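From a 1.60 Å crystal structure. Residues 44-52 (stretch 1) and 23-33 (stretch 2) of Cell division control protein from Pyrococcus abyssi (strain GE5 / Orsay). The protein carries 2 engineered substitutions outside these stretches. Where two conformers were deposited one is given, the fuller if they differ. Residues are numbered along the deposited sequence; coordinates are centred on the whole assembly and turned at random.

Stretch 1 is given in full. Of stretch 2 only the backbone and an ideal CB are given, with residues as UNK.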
# COMPACT_ATOMS: atom_id res chain seq x y z
N GLY A 44 -3.56 -0.89 17.13
CA GLY A 44 -2.52 -1.66 16.45
C GLY A 44 -1.13 -1.34 16.98
O GLY A 44 -0.98 -0.93 18.15
N PHE A 45 -0.16 -1.56 16.10
CA PHE A 45 1.25 -1.66 16.46
C PHE A 45 2.14 -1.11 15.36
O PHE A 45 1.80 -1.20 14.18
CB PHE A 45 1.64 -3.13 16.67
CG PHE A 45 0.73 -3.88 17.60
CD1 PHE A 45 0.98 -3.88 18.97
CD2 PHE A 45 -0.36 -4.58 17.11
CE1 PHE A 45 0.14 -4.56 19.84
CE2 PHE A 45 -1.22 -5.25 18.00
CZ PHE A 45 -0.95 -5.25 19.35
N TYR A 46 3.31 -0.61 15.75
CA TYR A 46 4.35 -0.31 14.78
C TYR A 46 5.68 -0.86 15.28
O TYR A 46 5.85 -1.12 16.48
CB TYR A 46 4.48 1.20 14.49
CG TYR A 46 4.81 2.05 15.66
CD1 TYR A 46 3.81 2.53 16.49
CD2 TYR A 46 6.10 2.43 15.90
CE1 TYR A 46 4.10 3.34 17.56
CE2 TYR A 46 6.40 3.26 16.97
CZ TYR A 46 5.41 3.70 17.79
OH TYR A 46 5.73 4.52 18.85
N ALA A 47 6.59 -1.06 14.34
CA ALA A 47 7.90 -1.60 14.66
C ALA A 47 8.89 -1.09 13.63
O ALA A 47 8.54 -0.88 12.47
CB ALA A 47 7.87 -3.14 14.65
N PRO A 48 10.14 -0.95 14.00
CA PRO A 48 11.15 -0.51 13.02
C PRO A 48 11.42 -1.60 11.99
O PRO A 48 11.41 -2.80 12.28
CB PRO A 48 12.39 -0.25 13.89
CG PRO A 48 12.16 -0.97 15.10
CD PRO A 48 10.69 -1.10 15.35
N ILE A 49 11.71 -1.16 10.77
CA ILE A 49 12.22 -2.02 9.71
C ILE A 49 13.26 -1.25 8.93
O ILE A 49 13.41 -0.03 9.08
CB ILE A 49 11.17 -2.49 8.68
CG1 ILE A 49 10.39 -1.29 8.18
CG2 ILE A 49 10.28 -3.53 9.21
CD1 ILE A 49 9.41 -1.69 7.05
N ASP A 50 14.01 -1.98 8.08
CA ASP A 50 14.97 -1.38 7.15
C ASP A 50 14.97 -2.19 5.85
O ASP A 50 15.78 -3.10 5.67
CB ASP A 50 16.37 -1.33 7.78
CG ASP A 50 17.40 -0.65 6.91
OD1 ASP A 50 17.09 -0.07 5.85
OD2 ASP A 50 18.59 -0.65 7.33
N ILE A 51 14.11 -1.83 4.91
CA ILE A 51 14.01 -2.57 3.67
C ILE A 51 14.00 -1.59 2.51
O ILE A 51 13.81 -0.38 2.70
CB ILE A 51 12.76 -3.48 3.63
CG1 ILE A 51 11.52 -2.62 3.63
CG2 ILE A 51 12.73 -4.38 4.85
CD1 ILE A 51 10.27 -3.46 3.54
N GLU A 52 14.28 -2.10 1.32
CA GLU A 52 14.37 -1.28 0.12
C GLU A 52 13.12 -1.58 -0.72
O GLU A 52 12.85 -2.75 -1.02
CB GLU A 52 15.65 -1.60 -0.64
CG GLU A 52 15.87 -0.72 -1.84
CD GLU A 52 17.19 -1.01 -2.51
OE1 GLU A 52 18.01 -0.08 -2.60
OE2 GLU A 52 17.40 -2.17 -2.92
N UNK A 23 3.85 -10.67 5.84
CA UNK A 23 5.06 -11.36 6.29
C UNK A 23 6.12 -10.35 6.77
O UNK A 23 6.76 -10.55 7.82
CB UNK A 23 5.62 -12.23 5.16
N UNK A 24 6.40 -9.34 5.95
CA UNK A 24 7.34 -8.27 6.33
C UNK A 24 6.95 -7.66 7.67
O UNK A 24 7.80 -7.51 8.57
CB UNK A 24 7.38 -7.18 5.25
N UNK A 25 5.67 -7.28 7.82
CA UNK A 25 5.30 -6.59 9.04
C UNK A 25 5.33 -7.52 10.26
O UNK A 25 5.84 -7.12 11.33
CB UNK A 25 3.91 -5.97 8.88
N UNK A 26 4.73 -8.72 10.15
CA UNK A 26 4.65 -9.57 11.33
C UNK A 26 6.03 -9.97 11.82
O UNK A 26 6.23 -10.08 13.04
CB UNK A 26 3.82 -10.82 11.03
N UNK A 27 7.00 -10.17 10.91
CA UNK A 27 8.35 -10.50 11.38
C UNK A 27 8.94 -9.34 12.16
O UNK A 27 9.65 -9.55 13.16
CB UNK A 27 9.26 -10.86 10.20
N UNK A 28 8.69 -8.11 11.70
CA UNK A 28 9.23 -6.95 12.37
C UNK A 28 8.57 -6.76 13.73
O UNK A 28 9.24 -6.38 14.71
CB UNK A 28 9.05 -5.70 11.50
N UNK A 29 7.27 -7.01 13.79
CA UNK A 29 6.53 -6.94 15.05
C UNK A 29 7.05 -7.97 16.04
O UNK A 29 7.27 -7.68 17.23
CB UNK A 29 5.03 -7.15 14.81
N UNK A 30 7.26 -9.20 15.58
CA UNK A 30 7.74 -10.25 16.49
C UNK A 30 9.10 -9.89 17.08
O UNK A 30 9.35 -10.07 18.29
CB UNK A 30 7.83 -11.59 15.76
N UNK A 31 10.00 -9.33 16.27
CA UNK A 31 11.31 -9.00 16.79
C UNK A 31 11.23 -7.84 17.77
O UNK A 31 11.90 -7.86 18.82
CB UNK A 31 12.27 -8.66 15.65
N UNK A 32 10.40 -6.82 17.44
CA UNK A 32 10.30 -5.65 18.31
C UNK A 32 9.59 -5.98 19.62
O UNK A 32 9.88 -5.34 20.65
CB UNK A 32 9.56 -4.52 17.59
N UNK A 33 8.68 -6.98 19.62
CA UNK A 33 8.09 -7.45 20.88
C UNK A 33 9.16 -7.82 21.89
O UNK A 33 9.00 -7.59 23.10
CB UNK A 33 7.18 -8.65 20.63

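Stretch 2 is helical throughout, with phi near -65° and psi near -40°, and it crosses the strand of stretch 1 at 95°, the axes approaching to 7.4 Å. So steep a crossing confines contact to a few positions, and stretch 1 meets them chiefly with apolar groups.

Position 23 has nothing of stretch 1 within reach of its CB, so almost any helix-compatible residue would suit; it is Glu23. At position 24 the CA-to-CB bond points toward the strand, and the ideal CB lies 5.0 Å from Ile51 CD1. That gap leaves room for a medium or large aliphatic side chain such as leucine, isoleucine, valine or methionine. The residue is Ile24 (chi1 m, chi2 t), whose CG2 packs 3.9 Å from Ile51 CD1.

Position 25 points sideways, with nothing of stretch 1 within 5.5 Å of its ideal CB, so apolar or polar residues of many sizes would be compatible with the strand; it is Val25, which stays clear of it. Positions 26 and 27 are out of reach and could take polar or charged residues. They are Glu26, whose carboxylate is hydrogen-bonded elsewhere in the structure, and Arg27, extended along its first three chi angles.

Position 28 is the tightest. Its CB points toward the strand and already sits 3.4 Å from Ile49 CG2, with Pro48 O at 3.8 Å and Ala47 CB at 4.2 Å from the same atom. Little space remains beyond CB, so alanine, glycine or perhaps serine would be expected. Ala28 fills the site with its methyl. Its backbone contributes as well: with no direct hydrogen bond joining the stretches, one water donates to both Ala28 O (2.7 Å from the water oxygen) and Pro48 O (2.8 Å).

At position 29 CA-to-CB runs sideways, with the ideal CB 4.9 Å from Ala47 CB. A flexible aliphatic residue, such as isoleucine, leucine or methionine, could bend back to the strand. Ile29 does so with both chi angles m, bringing CD1 to 3.8 Å from Phe45 CB and 3.9 Å from Ala47 CB. It has the largest area covered by stretch 1 of any residue in the helix.

Position 30 points away and position 31 sideways, neither with a close partner in stretch 1; polar residues suit both, and they are Glu30 and Glu31.

Position 32 again faces the strand. Its ideal CB is 3.7 Å from Ala47 CB and 4.2 Å from Pro48 CD, favouring a small residue such as alanine, glycine or serine. It is Ala32, whose methyl makes both apolar contacts unaided. Position 33 points sideways, without a close contact, and many residues would serve; it is Glu33.

Stretch 2, residues 23-33: EIVERAIEEAE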
# COMPACT_ATOMS: atom_id res chain seq x y z
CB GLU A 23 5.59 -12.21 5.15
CG GLU A 23 6.92 -12.92 5.45
CD GLU A 23 7.26 -13.96 4.41
OE1 GLU A 23 6.33 -14.41 3.68
OE2 GLU A 23 8.45 -14.34 4.33
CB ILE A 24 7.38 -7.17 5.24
CG1 ILE A 24 7.89 -7.72 3.91
CG2 ILE A 24 8.18 -5.94 5.69
CD1 ILE A 24 7.63 -6.73 2.75
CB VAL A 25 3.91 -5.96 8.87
CG1 VAL A 25 3.47 -5.39 10.20
CG2 VAL A 25 4.00 -4.86 7.82
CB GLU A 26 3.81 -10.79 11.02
CG GLU A 26 2.33 -10.47 10.75
CD GLU A 26 1.57 -9.92 11.96
OE1 GLU A 26 2.08 -9.94 13.12
OE2 GLU A 26 0.40 -9.53 11.74
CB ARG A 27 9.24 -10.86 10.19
CG ARG A 27 10.68 -11.21 10.54
CD ARG A 27 11.48 -11.41 9.25
NE ARG A 27 12.93 -11.48 9.46
CZ ARG A 27 13.66 -12.56 9.19
NH1 ARG A 27 13.07 -13.65 8.72
NH2 ARG A 27 14.97 -12.56 9.41
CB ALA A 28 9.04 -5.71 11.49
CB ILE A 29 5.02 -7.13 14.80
CG1 ILE A 29 4.46 -6.02 13.91
CG2 ILE A 29 4.26 -7.22 16.12
CD1 ILE A 29 4.33 -4.72 14.57
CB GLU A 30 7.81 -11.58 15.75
CG GLU A 30 8.10 -12.76 16.64
CD GLU A 30 8.07 -14.09 15.88
OE1 GLU A 30 7.97 -14.07 14.63
OE2 GLU A 30 8.16 -15.16 16.53
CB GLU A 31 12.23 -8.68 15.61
CG GLU A 31 13.67 -8.46 15.99
CD GLU A 31 14.56 -8.38 14.78
OE1 GLU A 31 15.03 -9.44 14.29
OE2 GLU A 31 14.78 -7.26 14.30
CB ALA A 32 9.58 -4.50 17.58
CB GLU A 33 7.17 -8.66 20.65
CG GLU A 33 5.83 -8.27 20.10
CD GLU A 33 4.99 -9.45 19.62
OE1 GLU A 33 5.54 -10.56 19.48
OE2 GLU A 33 3.78 -9.25 19.39
O HOH W 1 11.33 -4.64 14.40
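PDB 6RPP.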